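Local coordinates for tellurite resistance protein of COG3793 (Nostoc punctiforme, PDB 2OU3) that is a TerB-family protein, probably linked to tellurite resistance, that binds zinc and 1H-indole-3-carbaldehyde but whose cellular role is not established, at residues W61-D65 with W66-D70; S91-Q94 with R95-L99. All coordinates share one frame; numbering follows the deposited sequence.

Interaction 1 of 2, residues W61-D65 with W66-D70; sequences WGVAD and WVIED. With I3A (1H-indole-3-carbaldehyde), chain E.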
ATOM      1  N   TRP A  61      -6.186   6.433  -1.837  1.00 16.01           N
ATOM      2  CA  TRP A  61      -6.091   6.403  -3.315  1.00 16.85           C
ATOM      3  C   TRP A  61      -6.142   7.795  -3.929  1.00 18.00           C
ATOM      4  O   TRP A  61      -5.998   7.953  -5.142  1.00 18.43           O
ATOM      5  CB  TRP A  61      -7.194   5.595  -3.986  1.00 17.36           C
ATOM      6  CG  TRP A  61      -7.500   4.310  -3.294  1.00 15.77           C
ATOM      7  CD1 TRP A  61      -6.628   3.543  -2.596  1.00 16.91           C
ATOM      8  CD2 TRP A  61      -8.769   3.656  -3.217  1.00 12.24           C
ATOM      9  NE1 TRP A  61      -7.276   2.447  -2.079  1.00 14.81           N
ATOM     10  CE2 TRP A  61      -8.588   2.486  -2.463  1.00 15.75           C
ATOM     11  CE3 TRP A  61     -10.046   3.934  -3.736  1.00 15.14           C
ATOM     12  CZ2 TRP A  61      -9.639   1.609  -2.182  1.00 14.57           C
ATOM     13  CZ3 TRP A  61     -11.071   3.073  -3.459  1.00 15.62           C
ATOM     14  CH2 TRP A  61     -10.867   1.922  -2.685  1.00 16.83           C
ATOM     15  N   GLY A  62      -6.388   8.796  -3.118  1.00 15.04           N
ATOM     16  CA  GLY A  62      -6.450  10.189  -3.596  1.00 17.04           C
ATOM     17  C   GLY A  62      -7.765  10.580  -4.251  1.00 16.85           C
ATOM     18  O   GLY A  62      -7.836  11.568  -5.011  1.00 16.18           O
ATOM     19  N   VAL A  63      -8.823   9.826  -3.944  1.00 16.09           N
ATOM     20  CA  VAL A  63     -10.196  10.175  -4.382  1.00 13.53           C
ATOM     21  C   VAL A  63     -10.581  11.614  -4.007  1.00 16.90           C
ATOM     22  O   VAL A  63     -10.055  12.189  -3.047  1.00 14.93           O
ATOM     23  CB  VAL A  63     -11.277   9.210  -3.846  1.00 15.18           C
ATOM     24  CG1 VAL A  63     -11.030   7.825  -4.355  1.00 16.01           C
ATOM     25  CG2 VAL A  63     -11.413   9.253  -2.283  1.00 12.96           C
ATOM     26  N   ALA A  64     -11.463  12.209  -4.811  1.00 15.49           N
ATOM     27  CA  ALA A  64     -12.051  13.503  -4.493  1.00 14.64           C
ATOM     28  C   ALA A  64     -12.677  13.458  -3.118  1.00 15.99           C
ATOM     29  O   ALA A  64     -13.169  12.403  -2.708  1.00 13.63           O
ATOM     30  CB  ALA A  64     -13.120  13.907  -5.566  1.00 14.93           C
ATOM     31  N   ASP A  65     -12.645  14.594  -2.396  1.00 15.73           N
ATOM     32  CA  ASP A  65     -13.216  14.699  -1.046  1.00 15.91           C
ATOM     33  C   ASP A  65     -14.673  14.282  -0.951  1.00 15.28           C
ATOM     34  O   ASP A  65     -15.099  13.709   0.058  1.00 15.44           O
ATOM     35  CB  ASP A  65     -13.137  16.132  -0.523  1.00 17.16           C
ATOM     36  CG  ASP A  65     -11.721  16.527  -0.100  1.00 22.82           C
ATOM     37  OD1 ASP A  65     -10.789  15.689  -0.144  1.00 24.75           O
ATOM     38  OD2 ASP A  65     -11.567  17.693   0.279  1.00 26.87           O
ATOM     39  N   TRP A  66     -15.461  14.619  -1.970  1.00 13.97           N
ATOM     40  CA  TRP A  66     -16.853  14.201  -1.957  1.00 13.69           C
ATOM     41  C   TRP A  66     -17.024  12.703  -1.680  1.00 11.92           C
ATOM     42  O   TRP A  66     -18.006  12.300  -1.057  1.00 13.28           O
ATOM     43  CB  TRP A  66     -17.621  14.602  -3.235  1.00 14.12           C
ATOM     44  CG  TRP A  66     -17.417  13.748  -4.485  1.00 11.46           C
ATOM     45  CD1 TRP A  66     -16.654  14.075  -5.580  1.00 13.67           C
ATOM     46  CD2 TRP A  66     -18.062  12.502  -4.809  1.00 13.13           C
ATOM     47  NE1 TRP A  66     -16.755  13.095  -6.528  1.00 14.19           N
ATOM     48  CE2 TRP A  66     -17.611  12.120  -6.089  1.00 13.34           C
ATOM     49  CE3 TRP A  66     -18.957  11.667  -4.134  1.00 16.10           C
ATOM     50  CZ2 TRP A  66     -18.012  10.944  -6.695  1.00 13.98           C
ATOM     51  CZ3 TRP A  66     -19.373  10.496  -4.743  1.00 13.29           C
ATOM     52  CH2 TRP A  66     -18.897  10.143  -6.009  1.00 17.37           C
ATOM     53  N   VAL A  67     -16.110  11.872  -2.196  1.00 12.70           N
ATOM     54  CA  VAL A  67     -16.261  10.443  -2.065  1.00 12.77           C
ATOM     55  C   VAL A  67     -16.231  10.055  -0.596  1.00 11.52           C
ATOM     56  O   VAL A  67     -17.051   9.278  -0.137  1.00 12.89           O
ATOM     57  CB  VAL A  67     -15.181   9.682  -2.857  1.00 11.62           C
ATOM     58  CG1 VAL A  67     -15.262   8.093  -2.636  1.00 10.34           C
ATOM     59  CG2 VAL A  67     -15.280  10.026  -4.333  1.00 12.85           C
ATOM     60  N   ILE A  68     -15.279  10.606   0.148  1.00 13.79           N
ATOM     61  CA  ILE A  68     -15.145  10.289   1.572  1.00 13.20           C
ATOM     62  C   ILE A  68     -16.274  10.902   2.403  1.00 14.95           C
ATOM     63  O   ILE A  68     -16.865  10.235   3.270  1.00 15.01           O
ATOM     64  CB  ILE A  68     -13.749  10.726   2.130  1.00 13.31           C
ATOM     65  CG1 ILE A  68     -12.629  10.070   1.327  1.00 12.88           C
ATOM     66  CG2 ILE A  68     -13.632  10.380   3.623  1.00 17.20           C
ATOM     67  CD1 ILE A  68     -12.651   8.528   1.245  1.00 15.17           C
ATOM     68  N   GLU A  69     -16.610  12.153   2.134  1.00 15.33           N
ATOM     69  CA  GLU A  69     -17.716  12.774   2.859  1.00 14.37           C
ATOM     70  C   GLU A  69     -19.021  11.988   2.690  1.00 15.58           C
ATOM     71  O   GLU A  69     -19.785  11.767   3.636  1.00 15.90           O
ATOM     72  CB  GLU A  69     -17.919  14.192   2.379  1.00 16.65           C
ATOM     73  CG  GLU A  69     -16.736  15.077   2.717  1.00 19.86           C
ATOM     74  CD  GLU A  69     -16.602  15.365   4.212  1.00 22.19           C
ATOM     75  OE1 GLU A  69     -17.466  14.949   5.028  1.00 27.11           O
ATOM     76  OE2 GLU A  69     -15.588  16.005   4.561  1.00 35.77           O
ATOM     77  N   ASP A  70     -19.247  11.526   1.469  1.00 14.04           N
ATOM     78  CA  ASP A  70     -20.459  10.760   1.145  1.00 13.57           C
ATOM     79  C   ASP A  70     -20.429   9.328   1.756  1.00 13.59           C
ATOM     80  O   ASP A  70     -21.471   8.809   2.186  1.00 16.35           O
ATOM     81  CB  ASP A  70     -20.646  10.751  -0.377  1.00 12.78           C
ATOM     82  CG  ASP A  70     -21.862  10.014  -0.828  1.00 14.89           C
ATOM     83  OD1 ASP A  70     -22.943  10.615  -0.800  1.00 12.88           O
ATOM     84  OD2 ASP A  70     -21.713   8.867  -1.285  1.00 14.25           O
TER
HETATM   85  O   I3A E 163     -11.521   2.464  -6.945  1.00 14.37           O
HETATM   86  C3' I3A E 163     -10.915   1.537  -6.413  1.00 13.87           C
HETATM   87  C3  I3A E 163     -11.161   0.169  -6.932  1.00  7.99           C
HETATM   88  C2  I3A E 163     -10.511  -0.948  -6.482  1.00  8.30           C
HETATM   89  N   I3A E 163     -10.979  -2.020  -7.209  1.00 11.03           N
HETATM   90  C8  I3A E 163     -11.907  -1.638  -8.110  1.00 11.37           C
HETATM   91  C9  I3A E 163     -12.095  -0.185  -8.005  1.00 10.31           C
HETATM   92  C4  I3A E 163     -12.980   0.496  -8.856  1.00 11.96           C
HETATM   93  C5  I3A E 163     -13.703  -0.236  -9.767  1.00 11.86           C
HETATM   94  C6  I3A E 163     -13.537  -1.626  -9.891  1.00 12.27           C
HETATM   95  C7  I3A E 163     -12.646  -2.300  -9.072  1.00 11.93           C
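Val63 meets Val67 and Ile68 through one methyl group. Val63 CG2 lies 3.8 Å from Val67 CB and also touches Ile68 CD1. The Val63 side chain crosses each of the other two at about a right angle. CG2 sits between the backbone N and the carbonyl carbon of Val63, which leaves CG1 anti to that carbon (chi1 -62°). Ala64 CB comes 3.5 Å from Trp66 CD1, oblique to the indole. Val67 CG2 lies over the centre of that ring, on one face. Val67 N donates to Ala64 O from well above the carbonyl plane (3.0 Å). Glu69 N donates to Asp65 O in a straight bond, 3.0 Å and 179°. Before this turn, Gly62, with positive phi, is the first residue after helix 48-60 to leave helical geometry. Trp61 takes no part in the turn; one face of its ring meets the ligand aldehyde, with Trp61 CZ3 3.3 Å from I3A C3'. Phe57 and Phe18 pack edge-to-face with Trp61. Asn26 OD1 accepts a bond from Ala64 N, and Cys58 lies against Val63, Val67 and Ile68. The chemistry is thus divided: apolar contacts and main-chain bonds shape the turn, while Trp61 gives the pocket an aromatic wall for the aldehyde.

Interaction 2 of 2, residues S91-Q94 with R95-L99; sequences SMAQ and RDILL. With I3A (1H-indole-3-carbaldehyde), chain E.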
ATOM      1  N   SER A  91     -18.842  -4.291 -11.380  1.00 14.52           N
ATOM      2  CA  SER A  91     -19.475  -5.553 -11.660  1.00 14.24           C
ATOM      3  C   SER A  91     -18.477  -6.618 -12.163  1.00 15.39           C
ATOM      4  O   SER A  91     -18.884  -7.703 -12.464  1.00 17.42           O
ATOM      5  CB  SER A  91     -20.639  -5.348 -12.642  1.00 15.60           C
ATOM      6  OG  SER A  91     -21.741  -4.680 -12.025  1.00 16.45           O
HETATM    7  N   MSE A  92     -17.182  -6.288 -12.246  1.00 14.87           N
HETATM    8  CA  MSE A  92     -16.109  -7.247 -12.510  1.00 17.34           C
HETATM    9  C   MSE A  92     -15.264  -7.529 -11.247  1.00 15.73           C
HETATM   10  O   MSE A  92     -14.326  -8.336 -11.282  1.00 17.05           O
HETATM   11  CB  MSE A  92     -15.173  -6.694 -13.600  1.00 17.88           C
HETATM   12  CG  MSE A  92     -15.877  -6.384 -14.860  1.00 20.60           C
HETATM   13 SE   MSE A  92     -14.780  -5.478 -16.184  0.75 18.40          SE
HETATM   14  CE  MSE A  92     -13.603  -6.558 -16.029  1.00  5.33           C
ATOM     15  N   ALA A  93     -15.613  -6.861 -10.152  1.00 12.97           N
ATOM     16  CA  ALA A  93     -14.733  -6.679  -9.010  1.00 14.46           C
ATOM     17  C   ALA A  93     -15.121  -7.556  -7.824  1.00 14.14           C
ATOM     18  O   ALA A  93     -14.720  -7.296  -6.697  1.00 13.91           O
ATOM     19  CB  ALA A  93     -14.756  -5.195  -8.595  1.00 13.90           C
ATOM     20  N   GLN A  94     -15.878  -8.623  -8.080  1.00 14.74           N
ATOM     21  CA  GLN A  94     -16.458  -9.420  -6.986  1.00 13.21           C
ATOM     22  C   GLN A  94     -15.421  -9.936  -5.992  1.00 13.27           C
ATOM     23  O   GLN A  94     -15.616  -9.817  -4.794  1.00 14.70           O
ATOM     24  CB  GLN A  94     -17.293 -10.582  -7.529  1.00 14.60           C
ATOM     25  CG  GLN A  94     -18.641 -10.162  -8.181  1.00 15.34           C
ATOM     26  CD  GLN A  94     -18.518  -9.731  -9.632  1.00 24.29           C
ATOM     27  OE1 GLN A  94     -17.413  -9.601 -10.181  1.00 19.83           O
ATOM     28  NE2 GLN A  94     -19.664  -9.490 -10.262  1.00 21.78           N
ATOM     29  N   ARG A  95     -14.324 -10.519  -6.481  1.00 11.69           N
ATOM     30  CA  ARG A  95     -13.315 -11.089  -5.578  1.00 12.50           C
ATOM     31  C   ARG A  95     -12.555  -9.987  -4.838  1.00 12.74           C
ATOM     32  O   ARG A  95     -12.206 -10.117  -3.676  1.00 13.72           O
ATOM     33  CB  ARG A  95     -12.334 -11.963  -6.327  1.00 12.79           C
ATOM     34  CG  ARG A  95     -12.981 -13.186  -6.976  1.00 11.66           C
ATOM     35  CD  ARG A  95     -11.925 -14.002  -7.689  1.00 15.37           C
ATOM     36  NE  ARG A  95     -12.511 -15.083  -8.460  1.00 16.46           N
ATOM     37  CZ  ARG A  95     -11.811 -16.078  -8.992  1.00 16.38           C
ATOM     38  NH1 ARG A  95     -10.494 -16.150  -8.862  1.00 14.32           N
ATOM     39  NH2 ARG A  95     -12.438 -17.009  -9.646  1.00 16.09           N
ATOM     40  N   ASP A  96     -12.318  -8.904  -5.555  1.00 13.88           N
ATOM     41  CA  ASP A  96     -11.639  -7.728  -5.058  1.00 13.51           C
ATOM     42  C   ASP A  96     -12.472  -7.121  -3.906  1.00 12.37           C
ATOM     43  O   ASP A  96     -11.962  -6.830  -2.835  1.00 12.04           O
ATOM     44  CB  ASP A  96     -11.480  -6.813  -6.274  1.00 13.17           C
ATOM     45  CG  ASP A  96     -10.747  -5.500  -6.000  1.00 15.19           C
ATOM     46  OD1 ASP A  96     -10.364  -5.191  -4.842  1.00 13.57           O
ATOM     47  OD2 ASP A  96     -10.533  -4.800  -7.036  1.00 12.99           O
ATOM     48  N   ILE A  97     -13.771  -6.965  -4.133  1.00 13.46           N
ATOM     49  CA  ILE A  97     -14.655  -6.437  -3.127  1.00 12.55           C
ATOM     50  C   ILE A  97     -14.573  -7.330  -1.860  1.00 12.83           C
ATOM     51  O   ILE A  97     -14.490  -6.831  -0.737  1.00 13.73           O
ATOM     52  CB  ILE A  97     -16.154  -6.416  -3.643  1.00 13.55           C
ATOM     53  CG1 ILE A  97     -16.383  -5.309  -4.704  1.00 10.22           C
ATOM     54  CG2 ILE A  97     -17.144  -6.272  -2.463  1.00 13.06           C
ATOM     55  CD1 ILE A  97     -17.616  -5.557  -5.640  1.00 11.55           C
ATOM     56  N   LEU A  98     -14.648  -8.641  -2.062  1.00 14.65           N
ATOM     57  CA  LEU A  98     -14.679  -9.605  -0.926  1.00 14.01           C
ATOM     58  C   LEU A  98     -13.431  -9.505  -0.087  1.00 13.86           C
ATOM     59  O   LEU A  98     -13.498  -9.471   1.137  1.00 15.51           O
ATOM     60  CB  LEU A  98     -14.850 -11.028  -1.444  1.00 12.32           C
ATOM     61  CG  LEU A  98     -15.373 -11.980  -0.359  1.00 16.77           C
ATOM     62  CD1 LEU A  98     -16.870 -11.640  -0.268  1.00 15.02           C
ATOM     63  CD2 LEU A  98     -15.196 -13.453  -0.657  1.00 17.10           C
ATOM     64  N   LEU A  99     -12.271  -9.450  -0.753  1.00 13.22           N
ATOM     65  CA  LEU A  99     -11.002  -9.347  -0.085  1.00 12.46           C
ATOM     66  C   LEU A  99     -10.891  -8.077   0.734  1.00 13.12           C
ATOM     67  O   LEU A  99     -10.463  -8.110   1.869  1.00 15.20           O
ATOM     68  CB  LEU A  99      -9.830  -9.474  -1.083  1.00 14.93           C
ATOM     69  CG  LEU A  99      -8.434  -9.368  -0.435  1.00 15.22           C
ATOM     70  CD1 LEU A  99      -8.188 -10.465   0.604  1.00 16.19           C
ATOM     71  CD2 LEU A  99      -7.315  -9.339  -1.503  1.00 16.80           C
TER
HETATM   72  O   I3A E 163     -11.521   2.464  -6.945  1.00 14.37           O
HETATM   73  C3' I3A E 163     -10.915   1.537  -6.413  1.00 13.87           C
HETATM   74  C3  I3A E 163     -11.161   0.169  -6.932  1.00  7.99           C
HETATM   75  C2  I3A E 163     -10.511  -0.948  -6.482  1.00  8.30           C
HETATM   76  N   I3A E 163     -10.979  -2.020  -7.209  1.00 11.03           N
HETATM   77  C8  I3A E 163     -11.907  -1.638  -8.110  1.00 11.37           C
HETATM   78  C9  I3A E 163     -12.095  -0.185  -8.005  1.00 10.31           C
HETATM   79  C4  I3A E 163     -12.980   0.496  -8.856  1.00 11.96           C
HETATM   80  C5  I3A E 163     -13.703  -0.236  -9.767  1.00 11.86           C
HETATM   81  C6  I3A E 163     -13.537  -1.626  -9.891  1.00 12.27           C
HETATM   82  C7  I3A E 163     -12.646  -2.300  -9.072  1.00 11.93           C
HETATM   83  O   HOH W   1     -12.636  -9.389  -8.748  1.00 17.29           O
HETATM   84  O   HOH W   2     -14.672 -11.524  -9.644  1.00 37.43           O
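Asp96 OD2 has two hydrogen-bond partners. I3A N donates to Asp96 OD2 in a nearly straight bond, 2.8 Å and 165°. Tyr155 OH of the second subunit is also hydrogen-bonded to OD2. The other oxygen, OD1, pairs with Tyr32 OH, so both carboxylate oxygens are held and the group's rotation is probably fixed. CG lies anti to the backbone N (chi1 -179°), which carries the carboxylate out to the ligand. Ala93 CB packs against the benzene part of the same indole, 3.6 Å from I3A C7. Ala93 is also the N-cap of helix 94-106. Ala93 O accepts a bond from Ile97 N at 2.8 Å, nearly in line with the carbonyl. Ile97 CD1 reaches Ala93 CB at 4.1 Å. Water 1 links Met92 O to Asp96 N in the first turn. Gln94 bends at chi2 (84°) and folds back, where Gln94 NE2 donates to Ser91 O at 2.9 Å from above the carbonyl plane. Arg95 runs extended to the second subunit, where NH1 bonds to Leu153 O of that subunit. Within the chain, Ile97 faces helix 26-41. Leu98 packs among helices 26-41, 113-126 and 130-154, and Leu99 touches helix 130-154.

In the fold
After helices 4-18 and 26-41, helix 48-60 runs into the loop where interaction 1 turns the chain into helix 65-73. Interaction 2 follows after helix 80-84, at the start of helix 94-106. Both are local turns into a helix, and they stand in series, neither nested nor crossed. Their centres are 20 Å apart and their nearest atoms about 7 Å apart, without touching. Both contacts border the same I3A molecule, and Ser29 of helix 26-41 adds a further hydrogen bond to it. Both also touch the second subunit. At interaction 2 this happens at the pocket itself.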